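Local coordinates for nigritoxine (Vibrio nigripulchritudo, PDB 5M41), which is a bacterial toxin that acts on crustaceans and insects and has a new fold, at residues F670-V674 / M722-M726; G220-S224 / L260-N266; Q496-E501 / D551-H556; V568-I574 / H585-Q591; A280-W286 / I438-K444. All coordinates share one frame; numbering follows the deposited sequence.

Contact 1 (F670-V674 / M722-M726)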
# COMPACT_ATOMS: atom_id res chain seq x y z
N PHE A 670 -2.48 25.12 -24.70
CA PHE A 670 -1.62 23.94 -24.70
C PHE A 670 -1.66 23.24 -23.35
O PHE A 670 -1.92 22.03 -23.26
CB PHE A 670 -0.16 24.32 -25.07
CG PHE A 670 0.78 23.14 -25.10
CD1 PHE A 670 0.75 22.25 -26.16
CD2 PHE A 670 1.71 22.95 -24.08
CE1 PHE A 670 1.62 21.17 -26.21
CE2 PHE A 670 2.58 21.87 -24.12
CZ PHE A 670 2.54 20.98 -25.18
N ILE A 671 -1.47 24.03 -22.31
CA ILE A 671 -1.43 23.50 -20.95
C ILE A 671 -2.77 22.88 -20.56
O ILE A 671 -2.81 21.77 -20.00
CB ILE A 671 -0.98 24.60 -19.95
CG1 ILE A 671 0.53 24.89 -20.12
CG2 ILE A 671 -1.31 24.21 -18.50
CD1 ILE A 671 1.07 25.98 -19.20
N THR A 672 -3.86 23.56 -20.89
CA THR A 672 -5.21 23.05 -20.57
C THR A 672 -5.41 21.64 -21.15
O THR A 672 -5.85 20.74 -20.47
CB THR A 672 -6.31 24.00 -21.07
OG1 THR A 672 -6.13 25.28 -20.45
CG2 THR A 672 -7.72 23.45 -20.75
N VAL A 673 -5.05 21.45 -22.42
CA VAL A 673 -5.21 20.13 -23.03
C VAL A 673 -4.25 19.11 -22.39
O VAL A 673 -4.66 18.01 -22.00
CB VAL A 673 -5.12 20.21 -24.57
CG1 VAL A 673 -5.04 18.82 -25.20
CG2 VAL A 673 -6.36 20.91 -25.12
N VAL A 674 -3.00 19.50 -22.20
CA VAL A 674 -1.99 18.58 -21.67
C VAL A 674 -2.40 18.06 -20.29
O VAL A 674 -2.31 16.86 -20.02
CB VAL A 674 -0.60 19.27 -21.60
CG1 VAL A 674 0.33 18.50 -20.67
CG2 VAL A 674 -0.01 19.36 -23.00
N MET A 722 3.62 22.16 -33.85
CA MET A 722 2.60 21.99 -32.80
C MET A 722 1.46 21.03 -33.20
O MET A 722 1.13 20.12 -32.44
CB MET A 722 2.04 23.36 -32.36
CG MET A 722 0.99 23.26 -31.26
SD MET A 722 1.55 22.39 -29.76
CE MET A 722 2.32 23.76 -28.90
N THR A 723 0.89 21.21 -34.40
CA THR A 723 -0.21 20.34 -34.85
C THR A 723 0.27 18.90 -35.04
O THR A 723 -0.48 17.95 -34.77
CB THR A 723 -0.86 20.83 -36.18
OG1 THR A 723 0.14 20.89 -37.19
CG2 THR A 723 -1.53 22.20 -36.02
N GLN A 724 1.50 18.74 -35.53
CA GLN A 724 2.09 17.40 -35.70
C GLN A 724 2.24 16.73 -34.33
O GLN A 724 1.80 15.59 -34.12
CB GLN A 724 3.46 17.46 -36.41
CG GLN A 724 4.01 16.08 -36.77
CD GLN A 724 5.51 16.09 -37.12
OE1 GLN A 724 6.14 17.15 -37.21
NE2 GLN A 724 6.09 14.90 -37.29
N LEU A 725 2.84 17.46 -33.40
CA LEU A 725 3.06 16.97 -32.03
C LEU A 725 1.76 16.52 -31.35
O LEU A 725 1.68 15.40 -30.85
CB LEU A 725 3.72 18.05 -31.17
CG LEU A 725 3.85 17.76 -29.67
CD1 LEU A 725 4.82 16.61 -29.42
CD2 LEU A 725 4.38 19.01 -28.97
N MET A 726 0.78 17.42 -31.33
CA MET A 726 -0.50 17.13 -30.67
C MET A 726 -1.28 16.03 -31.38
O MET A 726 -1.88 15.20 -30.72
CB MET A 726 -1.36 18.39 -30.53
CG MET A 726 -0.75 19.48 -29.66
SD MET A 726 -0.40 18.92 -27.98
CE MET A 726 -1.80 19.57 -27.10
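F670 and M726 face each other from two helices, 667-676 and 719-731, whose local axes run nearly parallel (8°) but stay 13.2 Å apart, so that long side chains have to bridge the gap. The F670 ring spans much of it: CG anti to the backbone N (chi1 -180°) carries the phenyl across to lie between two methionine sulfurs, one helical turn apart in sequence and on opposite sides of the ring plane. M722, bent at both chi2 and chi3, brings its CE to 3.5 Å from F670 CD1, with its SD 4.6 Å from the ring centroid. M726 puts its SD 3.5 Å from F670 CE1 and 4.7 Å from the same centroid. Both sulfurs approach obliquely, in two Met-aromatic contacts on one ring. The M726 methyl then passes on to V673, CE lying 3.8 Å from V673 CG1. V674 CG2 sits over one face of the phenyl, off its centre, while M698 of helix 688-704 also touches F670; beyond M722 and L725 lies strand 649-652. Flexible, polarisable thioethers suit this wide spacing because they can fold round a rigid ring. With no hydrogen bond across the contact, the buried faces of the two helices are joined here by dispersion and sulfur-aromatic attraction.

Contact 2 (G220-S224 / L260-N266)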
# COMPACT_ATOMS: atom_id res chain seq x y z
N GLY A 220 -13.75 -30.28 -0.37
CA GLY A 220 -14.16 -28.93 -0.00
C GLY A 220 -15.48 -28.86 0.74
O GLY A 220 -16.35 -29.74 0.64
N VAL A 221 -15.63 -27.79 1.49
CA VAL A 221 -16.82 -27.54 2.27
C VAL A 221 -17.94 -27.06 1.34
O VAL A 221 -17.68 -26.39 0.34
CB VAL A 221 -16.49 -26.49 3.34
CG1 VAL A 221 -17.74 -26.03 4.11
CG2 VAL A 221 -15.44 -27.08 4.28
N SER A 222 -19.17 -27.40 1.68
CA SER A 222 -20.33 -26.97 0.90
C SER A 222 -20.61 -25.48 1.06
O SER A 222 -20.43 -24.94 2.13
CB SER A 222 -21.56 -27.78 1.32
OG SER A 222 -21.41 -29.13 0.88
N ALA A 223 -21.04 -24.82 -0.01
CA ALA A 223 -21.52 -23.44 0.14
C ALA A 223 -23.01 -23.39 -0.20
O ALA A 223 -23.42 -23.69 -1.34
CB ALA A 223 -20.73 -22.45 -0.71
N SER A 224 -23.81 -23.07 0.82
CA SER A 224 -25.26 -22.94 0.69
C SER A 224 -25.87 -24.11 -0.09
O SER A 224 -26.47 -23.93 -1.15
CB SER A 224 -25.60 -21.58 0.06
OG SER A 224 -25.13 -20.53 0.90
N LEU A 260 -14.24 -18.69 5.96
CA LEU A 260 -14.81 -19.80 5.21
C LEU A 260 -16.23 -20.14 5.70
O LEU A 260 -17.13 -20.40 4.88
CB LEU A 260 -13.90 -21.04 5.31
CG LEU A 260 -14.48 -22.26 4.54
CD1 LEU A 260 -13.39 -23.07 3.87
CD2 LEU A 260 -15.30 -23.16 5.47
N LEU A 261 -16.42 -20.16 7.02
CA LEU A 261 -17.74 -20.45 7.59
C LEU A 261 -18.78 -19.40 7.18
O LEU A 261 -19.93 -19.73 6.94
CB LEU A 261 -17.69 -20.56 9.11
CG LEU A 261 -16.94 -21.77 9.70
CD1 LEU A 261 -16.80 -21.61 11.21
CD2 LEU A 261 -17.70 -23.05 9.39
N VAL A 262 -18.35 -18.14 7.12
CA VAL A 262 -19.24 -17.09 6.61
C VAL A 262 -19.54 -17.35 5.12
O VAL A 262 -20.70 -17.28 4.71
CB VAL A 262 -18.66 -15.67 6.84
CG1 VAL A 262 -19.53 -14.60 6.17
CG2 VAL A 262 -18.54 -15.37 8.34
N ALA A 263 -18.51 -17.64 4.32
CA ALA A 263 -18.76 -17.93 2.89
C ALA A 263 -19.64 -19.14 2.70
O ALA A 263 -20.38 -19.19 1.73
CB ALA A 263 -17.45 -18.10 2.10
N SER A 264 -19.59 -20.10 3.63
CA SER A 264 -20.40 -21.31 3.46
C SER A 264 -21.89 -21.00 3.54
O SER A 264 -22.69 -21.68 2.92
CB SER A 264 -20.05 -22.39 4.49
OG SER A 264 -20.60 -22.05 5.76
N THR A 265 -22.27 -19.97 4.29
CA THR A 265 -23.68 -19.65 4.46
C THR A 265 -24.09 -18.36 3.71
O THR A 265 -25.19 -17.86 3.91
CB THR A 265 -24.09 -19.59 5.96
OG1 THR A 265 -23.28 -18.63 6.64
CG2 THR A 265 -23.90 -20.96 6.64
N ASN A 266 -23.19 -17.85 2.87
CA ASN A 266 -23.46 -16.79 1.87
C ASN A 266 -22.42 -15.67 1.79
O ASN A 266 -22.19 -14.98 2.78
CB ASN A 266 -24.86 -16.17 2.02
CG ASN A 266 -25.82 -16.65 0.95
OD1 ASN A 266 -25.44 -16.87 -0.20
ND2 ASN A 266 -27.09 -16.81 1.33
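S224 and S264 carry the polar part of this contact. The backbone N of S224 donates to S264 O at 2.8 Å, approaching in the carbonyl plane with an N-H...O angle of 148°. The hydroxyl of S224 adds a weak bond to the same oxygen, OG to O 3.4 Å, and the CA-H of A223 leans toward it as well, CA to O 3.5 Å. One carbonyl near the C-terminal end of helix 253-264 thus receives a main-chain donor, a weak hydroxyl bond and a CH...O contact. The S264 hydroxyl is turned back on its own helix: OG stands between the backbone N and the carbonyl carbon (chi1 76°) and donates to L261 O at 2.7 Å. That leaves the S264 CB, a small group, to lie against S222 O at 3.5 Å. In the fold, the short strand 221-223 pairs through V221 with Q229 and L230, and the end of helix 253-264 docks beside it, the two local axes 8.0 Å apart. The apolar contact lies at the other end of the strand, where V221 CG1 meets L260 CD2 at 4.0 Å. Both methyl branches of the valine pack about that one leucine methyl, and so short a branched side chain fits the close spacing. F43 of helix 34-54 touches V221, and L230 touches both V221 and L260.

Contact 3 (Q496-E501 / D551-H556)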
# COMPACT_ATOMS: atom_id res chain seq x y z
N GLN A 496 23.57 25.84 -4.66
CA GLN A 496 22.42 25.39 -3.92
C GLN A 496 22.76 24.30 -2.90
O GLN A 496 23.51 23.36 -3.20
CB GLN A 496 21.37 24.91 -4.91
CG GLN A 496 19.96 25.21 -4.48
CD GLN A 496 19.62 26.68 -4.48
OE1 GLN A 496 19.97 27.41 -5.40
NE2 GLN A 496 18.89 27.10 -3.48
N VAL A 497 22.19 24.41 -1.71
CA VAL A 497 22.47 23.43 -0.67
C VAL A 497 21.53 22.23 -0.83
O VAL A 497 20.33 22.31 -0.54
CB VAL A 497 22.39 23.99 0.77
CG1 VAL A 497 22.59 22.87 1.78
CG2 VAL A 497 23.44 25.08 0.99
N TYR A 498 22.08 21.12 -1.30
CA TYR A 498 21.34 19.90 -1.43
C TYR A 498 21.42 19.12 -0.11
O TYR A 498 22.51 18.80 0.37
CB TYR A 498 21.87 19.06 -2.60
CG TYR A 498 21.28 17.68 -2.65
CD1 TYR A 498 19.90 17.48 -2.62
CD2 TYR A 498 22.10 16.56 -2.72
CE1 TYR A 498 19.36 16.21 -2.66
CE2 TYR A 498 21.57 15.28 -2.75
CZ TYR A 498 20.20 15.11 -2.72
OH TYR A 498 19.69 13.84 -2.75
N ILE A 499 20.25 18.85 0.47
CA ILE A 499 20.17 18.03 1.67
C ILE A 499 19.84 16.59 1.31
O ILE A 499 18.71 16.27 0.93
CB ILE A 499 19.15 18.57 2.70
CG1 ILE A 499 19.47 20.03 3.03
CG2 ILE A 499 19.18 17.71 3.96
CD1 ILE A 499 18.30 20.82 3.56
N ASN A 500 20.86 15.74 1.40
CA ASN A 500 20.74 14.33 1.08
C ASN A 500 20.14 13.65 2.30
O ASN A 500 20.83 13.46 3.31
CB ASN A 500 22.12 13.76 0.76
CG ASN A 500 22.06 12.37 0.15
OD1 ASN A 500 21.31 11.51 0.61
ND2 ASN A 500 22.88 12.15 -0.88
N GLU A 501 18.86 13.32 2.21
CA GLU A 501 18.14 12.78 3.35
C GLU A 501 18.66 11.40 3.79
O GLU A 501 18.55 11.04 4.97
CB GLU A 501 16.64 12.72 3.06
CG GLU A 501 15.92 14.07 3.10
CD GLU A 501 14.62 14.06 2.30
OE1 GLU A 501 14.69 13.83 1.08
OE2 GLU A 501 13.53 14.27 2.88
N ASP A 551 16.57 13.51 -7.20
CA ASP A 551 16.12 13.99 -5.90
C ASP A 551 16.52 15.48 -5.71
O ASP A 551 15.71 16.31 -5.27
CB ASP A 551 16.67 13.09 -4.80
CG ASP A 551 16.28 13.55 -3.40
OD1 ASP A 551 15.08 13.61 -3.08
OD2 ASP A 551 17.19 13.84 -2.61
N PHE A 552 17.75 15.82 -6.08
CA PHE A 552 18.16 17.23 -6.01
C PHE A 552 17.23 18.11 -6.85
O PHE A 552 16.80 19.18 -6.40
CB PHE A 552 19.60 17.43 -6.46
CG PHE A 552 19.95 18.88 -6.70
CD1 PHE A 552 20.28 19.71 -5.64
CD2 PHE A 552 19.94 19.41 -7.98
CE1 PHE A 552 20.59 21.04 -5.85
CE2 PHE A 552 20.24 20.74 -8.21
CZ PHE A 552 20.57 21.56 -7.13
N ARG A 553 16.93 17.65 -8.05
CA ARG A 553 16.12 18.43 -8.98
C ARG A 553 14.70 18.63 -8.48
O ARG A 553 14.11 19.67 -8.75
CB ARG A 553 16.12 17.81 -10.37
CG ARG A 553 17.38 18.10 -11.17
CD ARG A 553 17.27 17.44 -12.53
NE ARG A 553 18.37 17.74 -13.43
CZ ARG A 553 18.50 18.85 -14.16
NH1 ARG A 553 17.60 19.84 -14.08
NH2 ARG A 553 19.55 18.99 -14.96
N LEU A 554 14.17 17.64 -7.76
CA LEU A 554 12.87 17.77 -7.10
C LEU A 554 12.95 18.73 -5.91
O LEU A 554 12.12 19.62 -5.76
CB LEU A 554 12.34 16.41 -6.61
CG LEU A 554 11.68 15.41 -7.59
CD1 LEU A 554 11.25 14.16 -6.82
CD2 LEU A 554 10.49 16.02 -8.31
N GLN A 555 13.95 18.54 -5.06
CA GLN A 555 14.14 19.37 -3.86
C GLN A 555 14.32 20.84 -4.25
O GLN A 555 13.79 21.72 -3.59
CB GLN A 555 15.36 18.86 -3.09
CG GLN A 555 15.47 19.33 -1.64
CD GLN A 555 16.73 18.82 -0.98
OE1 GLN A 555 17.72 19.55 -0.89
NE2 GLN A 555 16.72 17.56 -0.57
N HIS A 556 15.03 21.10 -5.35
CA HIS A 556 15.22 22.46 -5.86
C HIS A 556 14.52 22.73 -7.17
O HIS A 556 15.02 23.46 -8.06
CB HIS A 556 16.70 22.77 -5.91
CG HIS A 556 17.32 22.81 -4.55
ND1 HIS A 556 17.31 23.92 -3.80
CD2 HIS A 556 17.88 21.81 -3.77
CE1 HIS A 556 17.88 23.65 -2.60
NE2 HIS A 556 18.23 22.36 -2.59
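Y498 lies across the helix segment with a different partner on each part of its ring. F552 CB stands over one face, 4.1 Å from the ring centroid, and the F552 ring turns its edge toward that face in an offset edge-to-face pair, the planes at 86°. Beyond the ring, Y498 OH donates to D551 OD2 at 2.5 Å, a short bond on the carboxylate's anti lone pair. For both aromatics, CG anti to the backbone N (171° for Y498, 167° for F552) carries the ring toward this meeting.

The amide of Q555 reaches past the Tyr ring to the strand backbone. Its OE1 accepts from I499 N at 3.0 Å in the carbonyl plane, on a lone pair, and its NE2 gives to I499 O at 2.8 Å. Strand 496-500 is an outermost strand of a four-stranded antiparallel sheet; Q496 and Y498 bond to strand 505-515, and the glutamine grips I499 on the edge much as another strand would. The primary amide suits the place because it carries a donor and an acceptor side by side, and the extended chain brings them to I499.

H556, just past helix 546-555, donates from NE2 to V497 O at 2.9 Å, from above the carbonyl plane; NE2 also makes a weak bond to Q555 OE1, and ND1 one to D559. Q496 CG rests off-centre over one imidazole face. E501 OE1 and D551 OD1 lie 4.2 Å apart; the salt bridge of E501 with R454 probably eases their repulsion.

Contact 4 (V568-I574 / H585-Q591)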
# COMPACT_ATOMS: atom_id res chain seq x y z
N VAL A 568 26.94 40.44 -24.32
CA VAL A 568 26.07 41.33 -25.11
C VAL A 568 25.46 40.70 -26.37
O VAL A 568 24.25 40.79 -26.58
CB VAL A 568 26.72 42.71 -25.41
CG1 VAL A 568 25.91 43.48 -26.45
CG2 VAL A 568 26.84 43.53 -24.14
N GLY A 569 26.25 40.06 -27.23
CA GLY A 569 25.58 39.48 -28.42
C GLY A 569 24.89 38.13 -28.22
O GLY A 569 24.28 37.61 -29.16
N LYS A 570 24.97 37.57 -27.00
CA LYS A 570 24.82 36.12 -26.74
C LYS A 570 23.42 35.67 -26.27
O LYS A 570 22.66 36.46 -25.70
CB LYS A 570 25.85 35.65 -25.69
CG LYS A 570 27.28 36.21 -25.82
CD LYS A 570 28.07 35.57 -26.97
CE LYS A 570 29.42 36.27 -27.20
NZ LYS A 570 29.61 36.57 -28.66
N GLN A 571 23.12 34.38 -26.47
CA GLN A 571 21.82 33.80 -26.05
C GLN A 571 21.87 33.13 -24.67
O GLN A 571 22.49 32.07 -24.48
CB GLN A 571 21.22 32.84 -27.10
CG GLN A 571 19.89 32.19 -26.65
CD GLN A 571 19.19 31.30 -27.70
OE1 GLN A 571 19.66 30.20 -28.01
NE2 GLN A 571 18.04 31.76 -28.20
N GLY A 572 21.22 33.78 -23.70
CA GLY A 572 20.97 33.16 -22.40
C GLY A 572 19.83 32.15 -22.59
O GLY A 572 18.86 32.44 -23.31
N ILE A 573 19.97 30.96 -21.99
CA ILE A 573 18.97 29.89 -22.06
C ILE A 573 18.65 29.51 -20.61
O ILE A 573 19.49 28.90 -19.92
CB ILE A 573 19.48 28.65 -22.84
CG1 ILE A 573 19.82 29.01 -24.29
CG2 ILE A 573 18.43 27.54 -22.82
CD1 ILE A 573 20.53 27.92 -25.08
N ILE A 574 17.46 29.90 -20.14
CA ILE A 574 17.15 29.87 -18.71
C ILE A 574 16.17 28.72 -18.44
O ILE A 574 15.04 28.70 -18.97
CB ILE A 574 16.56 31.22 -18.20
CG1 ILE A 574 17.28 32.44 -18.82
CG2 ILE A 574 16.54 31.28 -16.68
CD1 ILE A 574 18.72 32.65 -18.36
N HIS A 585 13.06 29.17 -21.15
CA HIS A 585 12.98 30.44 -21.87
C HIS A 585 14.34 30.96 -22.23
O HIS A 585 15.34 30.54 -21.66
CB HIS A 585 12.15 31.49 -21.13
CG HIS A 585 12.67 31.86 -19.76
ND1 HIS A 585 13.45 32.94 -19.55
CD2 HIS A 585 12.43 31.29 -18.51
CE1 HIS A 585 13.72 33.05 -18.24
NE2 HIS A 585 13.10 32.03 -17.60
N SER A 586 14.40 31.85 -23.21
CA SER A 586 15.68 32.34 -23.68
C SER A 586 15.54 33.69 -24.35
O SER A 586 14.43 34.13 -24.68
CB SER A 586 16.32 31.33 -24.64
OG SER A 586 15.58 31.26 -25.85
N HIS A 587 16.68 34.34 -24.56
CA HIS A 587 16.74 35.71 -25.04
C HIS A 587 18.16 36.02 -25.40
O HIS A 587 19.08 35.30 -25.01
CB HIS A 587 16.27 36.66 -23.95
CG HIS A 587 17.10 36.60 -22.70
ND1 HIS A 587 16.65 36.02 -21.57
CD2 HIS A 587 18.40 37.03 -22.44
CE1 HIS A 587 17.61 36.08 -20.63
NE2 HIS A 587 18.69 36.70 -21.16
N THR A 588 18.35 37.11 -26.12
CA THR A 588 19.69 37.62 -26.36
C THR A 588 19.87 38.84 -25.46
O THR A 588 19.03 39.74 -25.45
CB THR A 588 19.91 38.03 -27.83
OG1 THR A 588 19.26 39.27 -28.08
CG2 THR A 588 19.38 37.00 -28.79
N PHE A 589 20.95 38.84 -24.69
CA PHE A 589 21.36 40.00 -23.89
C PHE A 589 21.67 41.16 -24.82
O PHE A 589 22.34 40.98 -25.84
CB PHE A 589 22.61 39.67 -23.07
CG PHE A 589 22.41 38.58 -22.06
CD1 PHE A 589 21.89 38.86 -20.80
CD2 PHE A 589 22.76 37.27 -22.37
CE1 PHE A 589 21.72 37.85 -19.85
CE2 PHE A 589 22.58 36.25 -21.43
CZ PHE A 589 22.06 36.55 -20.18
N GLU A 590 21.17 42.35 -24.50
CA GLU A 590 21.55 43.53 -25.27
C GLU A 590 22.49 44.35 -24.42
O GLU A 590 22.76 43.97 -23.28
CB GLU A 590 20.33 44.32 -25.73
CG GLU A 590 19.42 43.53 -26.67
CD GLU A 590 20.01 43.29 -28.07
OE1 GLU A 590 21.17 43.64 -28.33
OE2 GLU A 590 19.29 42.74 -28.93
N GLN A 591 23.02 45.45 -24.98
CA GLN A 591 23.91 46.33 -24.23
C GLN A 591 23.17 46.75 -22.95
O GLN A 591 23.74 46.74 -21.86
CB GLN A 591 24.36 47.55 -25.07
CG GLN A 591 25.79 48.00 -24.82
CD GLN A 591 26.81 47.44 -25.82
OE1 GLN A 591 26.81 47.79 -27.01
NE2 GLN A 591 27.73 46.61 -25.31
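K570 O takes one hydrogen bond, from F589 N at 3.1 Å, and a CH...O contact from T588, whose CA is 3.3 Å away. Further along the hairpin runs an antiparallel ladder. G572 with H587 and I574 with H585 are hydrogen-bonded pairs, the shortest bond being I574 N to H585 O at 2.7 Å, while that from G572 N to H587 O is weak; Q571 with T588 and I573 with S586 are non-hydrogen-bonded pairs. G572 suits its place because the F589 ring crosses close to its backbone, CE2 lying 3.6 Å from G572 N where a side chain would stand, while H587 NE2 sits over a face of that phenyl. On the same face of the sheet I574 CB lies over the imidazole of H585, 3.7 Å from the ring centroid. The histidine is turned there by chi1 of 60°, its CG in the crowded position between backbone N and carbonyl carbon, and its NE2 hydrogen-bonds to N704 of helix 688-704. The hairpin of strands 571-576 and 583-589 lies inside a six-stranded antiparallel sheet, between strands 560-562 and 594-601, with helix 688-704 against I574 and H585.

Contact 5 (A280-W286 / I438-K444)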
# COMPACT_ATOMS: atom_id res chain seq x y z
N ALA A 280 -12.96 6.31 0.36
CA ALA A 280 -11.92 6.09 1.38
C ALA A 280 -11.87 7.22 2.41
O ALA A 280 -12.09 6.98 3.61
CB ALA A 280 -10.55 5.89 0.72
N GLU A 281 -11.63 8.45 1.95
CA GLU A 281 -11.51 9.60 2.84
C GLU A 281 -12.85 9.87 3.57
O GLU A 281 -12.86 10.43 4.66
CB GLU A 281 -10.94 10.84 2.12
CG GLU A 281 -9.58 10.63 1.42
CD GLU A 281 -8.41 11.46 1.99
OE1 GLU A 281 -8.36 11.67 3.22
OE2 GLU A 281 -7.51 11.87 1.20
N ASN A 282 -13.97 9.43 2.98
CA ASN A 282 -15.25 9.40 3.69
C ASN A 282 -15.34 8.32 4.76
O ASN A 282 -15.94 8.53 5.82
CB ASN A 282 -16.44 9.24 2.72
CG ASN A 282 -17.19 10.54 2.47
OD1 ASN A 282 -16.61 11.63 2.54
ND2 ASN A 282 -18.47 10.43 2.17
N ILE A 283 -14.76 7.15 4.47
CA ILE A 283 -14.70 6.06 5.44
C ILE A 283 -13.82 6.50 6.62
O ILE A 283 -14.18 6.25 7.78
CB ILE A 283 -14.20 4.72 4.82
CG1 ILE A 283 -15.11 4.24 3.67
CG2 ILE A 283 -14.07 3.64 5.88
CD1 ILE A 283 -16.58 4.07 4.01
N GLY A 284 -12.71 7.17 6.33
CA GLY A 284 -11.77 7.63 7.36
C GLY A 284 -11.34 6.50 8.29
O GLY A 284 -11.52 6.55 9.52
N ALA A 285 -10.78 5.45 7.69
CA ALA A 285 -10.46 4.23 8.45
C ALA A 285 -9.27 4.40 9.42
O ALA A 285 -9.25 3.79 10.51
CB ALA A 285 -10.24 3.05 7.50
N TRP A 286 -8.32 5.25 9.04
CA TRP A 286 -7.01 5.32 9.69
C TRP A 286 -6.66 6.67 10.28
O TRP A 286 -6.95 7.70 9.68
CB TRP A 286 -5.93 4.88 8.71
CG TRP A 286 -6.17 3.46 8.24
CD1 TRP A 286 -6.59 3.03 6.99
CD2 TRP A 286 -6.08 2.23 9.05
NE1 TRP A 286 -6.71 1.66 6.95
CE2 TRP A 286 -6.42 1.12 8.16
CE3 TRP A 286 -5.72 1.95 10.37
CZ2 TRP A 286 -6.42 -0.20 8.59
CZ3 TRP A 286 -5.71 0.62 10.80
CH2 TRP A 286 -6.05 -0.44 9.93
N ILE A 438 -11.06 -3.19 4.52
CA ILE A 438 -10.60 -1.88 4.97
C ILE A 438 -9.85 -1.16 3.84
O ILE A 438 -8.97 -1.74 3.22
CB ILE A 438 -9.74 -1.93 6.26
CG1 ILE A 438 -10.34 -2.94 7.27
CG2 ILE A 438 -9.66 -0.52 6.88
CD1 ILE A 438 -9.68 -2.94 8.65
N PRO A 439 -10.22 0.10 3.56
CA PRO A 439 -9.49 0.90 2.58
C PRO A 439 -8.03 1.09 2.98
O PRO A 439 -7.68 1.00 4.17
CB PRO A 439 -10.22 2.26 2.60
CG PRO A 439 -11.58 1.96 3.13
CD PRO A 439 -11.40 0.81 4.09
N THR A 440 -7.19 1.36 2.00
CA THR A 440 -5.79 1.64 2.27
C THR A 440 -5.65 2.96 3.04
O THR A 440 -6.47 3.86 2.93
CB THR A 440 -4.95 1.68 0.99
OG1 THR A 440 -3.58 1.92 1.35
CG2 THR A 440 -5.45 2.78 0.02
N ALA A 441 -4.62 3.03 3.88
CA ALA A 441 -4.29 4.27 4.53
C ALA A 441 -3.57 5.21 3.57
O ALA A 441 -3.50 6.40 3.84
CB ALA A 441 -3.43 4.01 5.75
N GLN A 442 -3.04 4.68 2.46
CA GLN A 442 -2.22 5.49 1.51
C GLN A 442 -3.11 6.36 0.61
O GLN A 442 -3.24 6.14 -0.58
CB GLN A 442 -1.29 4.58 0.70
CG GLN A 442 -0.35 3.83 1.65
CD GLN A 442 0.64 2.91 0.96
OE1 GLN A 442 1.08 3.16 -0.18
NE2 GLN A 442 1.04 1.86 1.66
N THR A 443 -3.77 7.33 1.24
CA THR A 443 -4.65 8.23 0.54
C THR A 443 -3.88 9.44 0.01
O THR A 443 -2.66 9.62 0.24
CB THR A 443 -5.73 8.76 1.49
OG1 THR A 443 -5.08 9.41 2.58
CG2 THR A 443 -6.64 7.62 2.04
N LYS A 444 -4.61 10.30 -0.71
CA LYS A 444 -4.13 11.59 -1.15
C LYS A 444 -3.55 12.39 0.01
O LYS A 444 -2.42 12.83 -0.05
CB LYS A 444 -5.28 12.37 -1.80
CG LYS A 444 -4.87 13.61 -2.58
CD LYS A 444 -6.08 14.53 -2.76
CE LYS A 444 -6.03 15.31 -4.07
NZ LYS A 444 -4.69 15.93 -4.30
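T443, the N-cap of helix 444-457, lies against the last turn of helix 277-283, so a helix start meets a helix end; the latter stops at G284, whose positive phi suits glycine, and the chain enters strand 286-288 at W286. W286 makes the polar link. Its indole NE1 donates to P439 O at 3.0 Å, with the oxygen in the ring plane and an N-H...O angle of 152°, so the bond fixes the turn of the ring. The hydrocarbon parts pack round it: A441 CB is 3.5 Å from W286 CD1, and I438 CG2 lies 3.7 Å from W286 CZ2 and equally near A285 CB. P439 packs against the last turn of the helix: the small A280 lets it come close, CB to CB 4.1 Å, and I283 CG2 meets its CG. The loop holds its own shape through an ST turn, T440 OG1 accepting from Q442 N, while D368 also binds T440 OG1 and A441 N. At the far end E281 OE2 rests beside T443 CB, and its carboxylate bonds to the hydroxyl of S445. A proline carbonyl, in a loop shaped by that turn and by D368, meets a single indole donor, so direction comes from one hydrogen bond and cohesion from apolar contact.

Overall arrangement
The five contacts are strung along an elongated chain in the order 2, 5, 3, 4, 1, each closing before the next opens. Contact 2 follows the magnesium site of V189, E192 and D195 in sequence; its centre is about 76 Å from that of contact 4. Contact 5, about 11 Å from the chain's centre, lies between, its helix 277-283 following helix 253-264 of contact 2. Contacts 3, 4 and 1 gather in the C-terminal part, centres 27 to 31 Å apart. Helix 688-704 touches side chains of both contacts 4 and 1, and strand 649-652, beside contact 1, belongs to the sheet of contact 4. None touches another: they mark separate parts of the toxin, contact 2 opposite contacts 3 and 4 across its centre.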